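Polycomb protein Sfmbt (Drosophila melanogaster, PDB 5J8Y) binds the Polycomb protein Scm through its SAM domain and thereby probably helps PhoRC target PRC1 to Polycomb response elements. Local coordinates at residues L43-I48 and P58-S63; D7-Y12 and K38-L43. One frame throughout, in Å; residues are numbered along the deposited sequence.

Contact 1. Residues L43-I48 and P58-S63; sequences LTKDDI and PALKIS
Backbone geometry places the start of helix 45-51 against helix 56-71, with Ile48 CA 5.8 Å from Ala59 CA and Lys45 CA to Ser63 CA opening only slightly, to 6.4 Å. The small alanine side chain is consistent with this close approach: Ile48 CG2, anti to its backbone N (CG1 has chi1 -73°), lies 3.7 Å from Ala59 CA, touching main chain as well as methyl. The other branch, extended at chi2, brings Ile48 CD1 to 4.0 Å from Ser63 CA, while Ile62 CG2 borders the same methyl more loosely. One turn earlier, the Lys45 chain runs alongside Ser63 and bends at chi4 (-76°), so that Lys45 NZ donates to Ser63 OG over 2.9 Å. That hydroxyl, anti to its own backbone N, also meets a water that donates to Leu43 O, a second, water-mediated tie between the segments. Leu60 CD2 lies beside the ammonium, and Met49 of the Scm chain packs on Lys45. An alanine in place of Lys45 would probably cost Ser63 OG its direct donor and loosen the packing against both Leu60 and Met49 of Scm. Thr44 and Asp47 form a capping box: Asp47 N donates to Thr44 OG1, while Thr44 N reaches Asp47 OD2 nearly straight (168°), from above the carboxylate plane. The chemistry is thus divided between an apolar Ile48 seat and a polar margin at Lys45 and Ser63, joining two SAM-domain helices that both contribute to the Scm interface, where Asp46 pairs with Lys52 and Lys61 with Asp38, both of the Scm chain.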
# COMPACT_ATOMS: atom_id res chain seq x y z
N LEU C 43 5.02 13.33 6.24
CA LEU C 43 4.63 11.99 6.58
C LEU C 43 5.55 10.84 6.15
O LEU C 43 5.92 10.78 5.03
CB LEU C 43 3.21 11.72 6.03
CG LEU C 43 2.04 12.37 6.73
CD1 LEU C 43 0.68 12.07 6.19
CD2 LEU C 43 2.10 12.04 8.19
N THR C 44 5.89 9.94 7.06
CA THR C 44 6.55 8.68 6.73
C THR C 44 5.48 7.60 6.67
O THR C 44 4.32 7.85 6.98
CB THR C 44 7.62 8.29 7.77
OG1 THR C 44 6.98 7.95 9.01
CG2 THR C 44 8.60 9.43 8.00
N LYS C 45 5.88 6.39 6.29
CA LYS C 45 4.95 5.27 6.29
C LYS C 45 4.55 4.93 7.73
O LYS C 45 3.38 4.65 8.00
CB LYS C 45 5.56 4.05 5.61
CG LYS C 45 5.80 4.23 4.12
CD LYS C 45 6.55 3.04 3.55
CE LYS C 45 7.41 3.43 2.35
NZ LYS C 45 6.61 3.63 1.12
N ASP C 46 5.52 4.98 8.64
CA ASP C 46 5.27 4.72 10.05
C ASP C 46 4.15 5.63 10.58
O ASP C 46 3.37 5.23 11.44
CB ASP C 46 6.54 4.93 10.88
CG ASP C 46 7.55 3.81 10.70
OD1 ASP C 46 7.14 2.64 10.52
OD2 ASP C 46 8.77 4.09 10.74
N ASP C 47 4.09 6.85 10.04
CA ASP C 47 3.05 7.81 10.40
C ASP C 47 1.73 7.49 9.70
O ASP C 47 0.66 7.61 10.29
CB ASP C 47 3.48 9.23 10.04
CG ASP C 47 4.82 9.61 10.65
OD1 ASP C 47 5.08 9.23 11.81
OD2 ASP C 47 5.61 10.29 9.96
N ILE C 48 1.84 7.08 8.45
CA ILE C 48 0.67 6.82 7.61
C ILE C 48 -0.09 5.57 8.06
O ILE C 48 -1.30 5.47 7.85
CB ILE C 48 1.11 6.68 6.12
CG1 ILE C 48 1.46 8.06 5.57
CG2 ILE C 48 0.01 6.05 5.27
CD1 ILE C 48 2.23 8.03 4.26
N PRO C 58 -3.64 0.32 1.78
CA PRO C 58 -3.94 1.76 1.73
C PRO C 58 -2.73 2.63 2.09
O PRO C 58 -2.49 3.65 1.44
CB PRO C 58 -5.05 1.92 2.77
CG PRO C 58 -5.69 0.59 2.86
CD PRO C 58 -4.61 -0.41 2.61
N ALA C 59 -1.99 2.21 3.11
CA ALA C 59 -0.80 2.93 3.55
C ALA C 59 0.22 3.09 2.43
O ALA C 59 0.78 4.17 2.23
CB ALA C 59 -0.16 2.23 4.74
N LEU C 60 0.46 2.02 1.71
CA LEU C 60 1.39 2.03 0.62
C LEU C 60 0.89 2.88 -0.54
O LEU C 60 1.63 3.55 -1.17
CB LEU C 60 1.72 0.65 0.19
CG LEU C 60 2.87 -0.01 0.94
CD1 LEU C 60 2.86 -1.48 0.66
CD2 LEU C 60 4.25 0.59 0.73
N LYS C 61 -0.38 2.81 -0.78
CA LYS C 61 -1.00 3.54 -1.84
C LYS C 61 -0.90 5.04 -1.60
O LYS C 61 -0.60 5.77 -2.48
CB LYS C 61 -2.42 3.11 -2.06
CG LYS C 61 -2.62 1.94 -3.01
CD LYS C 61 -4.03 1.42 -2.88
CE LYS C 61 -4.36 0.25 -3.75
NZ LYS C 61 -5.67 -0.27 -3.41
N ILE C 62 -1.14 5.45 -0.38
CA ILE C 62 -1.04 6.85 0.02
C ILE C 62 0.42 7.32 0.00
O ILE C 62 0.71 8.42 -0.45
CB ILE C 62 -1.64 7.08 1.43
CG1 ILE C 62 -3.17 6.94 1.39
CG2 ILE C 62 -1.26 8.45 1.99
CD1 ILE C 62 -3.88 7.97 0.53
N SER C 63 1.32 6.48 0.49
CA SER C 63 2.75 6.81 0.45
C SER C 63 3.19 7.04 -0.99
O SER C 63 3.91 8.00 -1.28
CB SER C 63 3.58 5.70 1.09
OG SER C 63 4.97 6.02 1.05
O HOH W 1 5.63 8.50 2.90

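Contact 2. Residues D7-Y12 and K38-L43; sequences DTWNVY and KRLLQL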
# COMPACT_ATOMS: atom_id res chain seq x y z
N ASP C 7 3.20 22.78 -0.20
CA ASP C 7 3.56 23.38 1.07
C ASP C 7 2.59 24.50 1.44
O ASP C 7 2.50 24.81 2.52
CB ASP C 7 5.01 23.86 1.12
CG ASP C 7 5.42 24.65 -0.06
OD1 ASP C 7 4.58 25.25 -0.71
OD2 ASP C 7 6.63 24.72 -0.30
N THR C 8 1.86 25.04 0.49
CA THR C 8 0.84 26.05 0.81
C THR C 8 -0.50 25.42 1.24
O THR C 8 -1.30 26.05 1.89
CB THR C 8 0.60 26.97 -0.39
OG1 THR C 8 -0.05 26.25 -1.42
CG2 THR C 8 1.89 27.58 -0.87
N TRP C 9 -0.73 24.18 0.87
CA TRP C 9 -2.03 23.54 1.10
C TRP C 9 -2.48 23.50 2.58
O TRP C 9 -1.72 23.20 3.46
CB TRP C 9 -1.97 22.09 0.64
CG TRP C 9 -1.87 21.81 -0.86
CD1 TRP C 9 -1.80 22.69 -1.90
CD2 TRP C 9 -1.80 20.52 -1.44
NE1 TRP C 9 -1.70 22.02 -3.09
CE2 TRP C 9 -1.71 20.68 -2.83
CE3 TRP C 9 -1.82 19.24 -0.91
CZ2 TRP C 9 -1.61 19.60 -3.68
CZ3 TRP C 9 -1.75 18.20 -1.74
CH2 TRP C 9 -1.66 18.38 -3.12
N ASN C 10 -3.75 23.79 2.82
CA ASN C 10 -4.39 23.55 4.12
C ASN C 10 -5.06 22.17 4.19
O ASN C 10 -4.91 21.40 3.29
CB ASN C 10 -5.39 24.65 4.47
CG ASN C 10 -6.47 24.78 3.43
OD1 ASN C 10 -6.86 23.81 2.80
ND2 ASN C 10 -6.96 25.99 3.24
N VAL C 11 -5.81 21.91 5.26
CA VAL C 11 -6.46 20.64 5.49
C VAL C 11 -7.44 20.34 4.37
O VAL C 11 -7.54 19.22 3.91
CB VAL C 11 -7.28 20.59 6.81
CG1 VAL C 11 -7.85 19.21 6.98
CG2 VAL C 11 -6.46 20.94 8.03
N TYR C 12 -8.17 21.36 3.95
CA TYR C 12 -9.10 21.23 2.83
C TYR C 12 -8.37 20.94 1.54
O TYR C 12 -8.86 20.21 0.71
CB TYR C 12 -10.00 22.46 2.70
CG TYR C 12 -11.00 22.37 1.55
CD1 TYR C 12 -12.23 21.77 1.71
CD2 TYR C 12 -10.70 22.91 0.32
CE1 TYR C 12 -13.12 21.71 0.67
CE2 TYR C 12 -11.57 22.85 -0.71
CZ TYR C 12 -12.77 22.26 -0.54
OH TYR C 12 -13.61 22.21 -1.59
N LYS C 38 1.85 20.91 4.61
CA LYS C 38 3.12 20.82 5.29
C LYS C 38 3.31 19.48 5.97
O LYS C 38 4.28 18.80 5.80
CB LYS C 38 3.23 21.93 6.34
CG LYS C 38 4.32 21.83 7.36
CD LYS C 38 4.69 23.21 7.84
CE LYS C 38 5.91 23.14 8.72
NZ LYS C 38 7.21 23.17 8.03
N ARG C 39 2.33 19.08 6.76
CA ARG C 39 2.39 17.82 7.43
C ARG C 39 2.32 16.67 6.44
O ARG C 39 2.94 15.65 6.63
CB ARG C 39 1.34 17.70 8.49
CG ARG C 39 1.33 16.39 9.22
CD ARG C 39 2.56 16.02 10.03
NE ARG C 39 2.27 14.79 10.73
CZ ARG C 39 3.13 13.96 11.26
NH1 ARG C 39 4.42 14.18 11.25
NH2 ARG C 39 2.66 12.86 11.80
N LEU C 40 1.58 16.85 5.38
CA LEU C 40 1.48 15.84 4.37
C LEU C 40 2.85 15.37 3.91
O LEU C 40 3.22 14.23 4.04
CB LEU C 40 0.75 16.35 3.16
CG LEU C 40 0.39 15.32 2.10
CD1 LEU C 40 -0.54 14.23 2.57
CD2 LEU C 40 -0.14 15.95 0.84
N LEU C 41 3.58 16.32 3.37
CA LEU C 41 4.90 16.10 2.84
C LEU C 41 5.92 15.65 3.85
O LEU C 41 7.00 15.32 3.48
CB LEU C 41 5.40 17.33 2.14
CG LEU C 41 4.52 18.05 1.16
CD1 LEU C 41 5.25 19.24 0.67
CD2 LEU C 41 4.11 17.24 -0.03
N GLN C 42 5.58 15.63 5.12
CA GLN C 42 6.46 15.21 6.17
C GLN C 42 6.22 13.80 6.52
O GLN C 42 7.05 13.14 7.05
CB GLN C 42 6.25 16.07 7.43
CG GLN C 42 6.94 17.43 7.41
CD GLN C 42 6.64 18.28 8.65
OE1 GLN C 42 5.49 18.49 9.01
NE2 GLN C 42 7.68 18.77 9.27
N LEU C 43 5.02 13.33 6.24
CA LEU C 43 4.63 11.99 6.58
C LEU C 43 5.55 10.84 6.15
O LEU C 43 5.92 10.78 5.03
CB LEU C 43 3.21 11.72 6.03
CG LEU C 43 2.04 12.37 6.73
CD1 LEU C 43 0.68 12.07 6.19
CD2 LEU C 43 2.10 12.04 8.19
O HOH W 2 0.77 23.47 4.80
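Trp9 turns CG anti to its carbonyl carbon (chi1 -69°), and Leu40 turns CG anti to its backbone N (chi1 -171°), which brings indole and isobutyl group together. In this helical SAM domain the pair joins the segment leading into helix 11-20 to short helix 37-40, whose chain runs on through a type I beta turn from Leu40 to Leu43. The touch is made by one methyl: Leu40 CD2 meets the benzo part of the indole obliquely, 3.8 Å from Trp9 CZ3 and 4.1 Å from Trp9 CE3. Leu69 of helix 56-71 packs on Trp9, Leu40 and Leu41, and Phe17 meets the indole with its ring plane inclined by about 45°, so the apolar side of this otherwise superficial contact continues into the domain interior. Leu41 adds a light touch, its CD1 4.2 Å from Asp7 N. The backbones approach most closely at Asp7 and Lys38, with 5.0 Å between their CA atoms, yet no direct hydrogen bond crosses there. A water fills the role instead, accepting from Lys38 N at 2.8 Å and donating to two carbonyls, with Trp9 O at 2.8 Å and Asp7 O at 3.2 Å.

From the N terminus, contact 2 comes first: residues 7-12 meet residues 38-43, closing a loop of 25 residues that includes helix 27-32 and most of helix 11-20. Contact 1 then closes a much shorter one, nine residues from the rest of helix 45-51 into helix 56-71. The two are in series, neither nested nor crossed, and share Leu43, the last residue of the Leu40-Leu43 turn, just ahead of helix 45-51. Their centres lie 14 Å apart, but they touch where Asp47 CG comes 4.1 Å from Arg39 NH2. Helix 56-71 spans both, its early turns serving contact 1 and its later residues Ile66 and Leu69 backing contact 2. Only contact 1 adjoins the Scm chain.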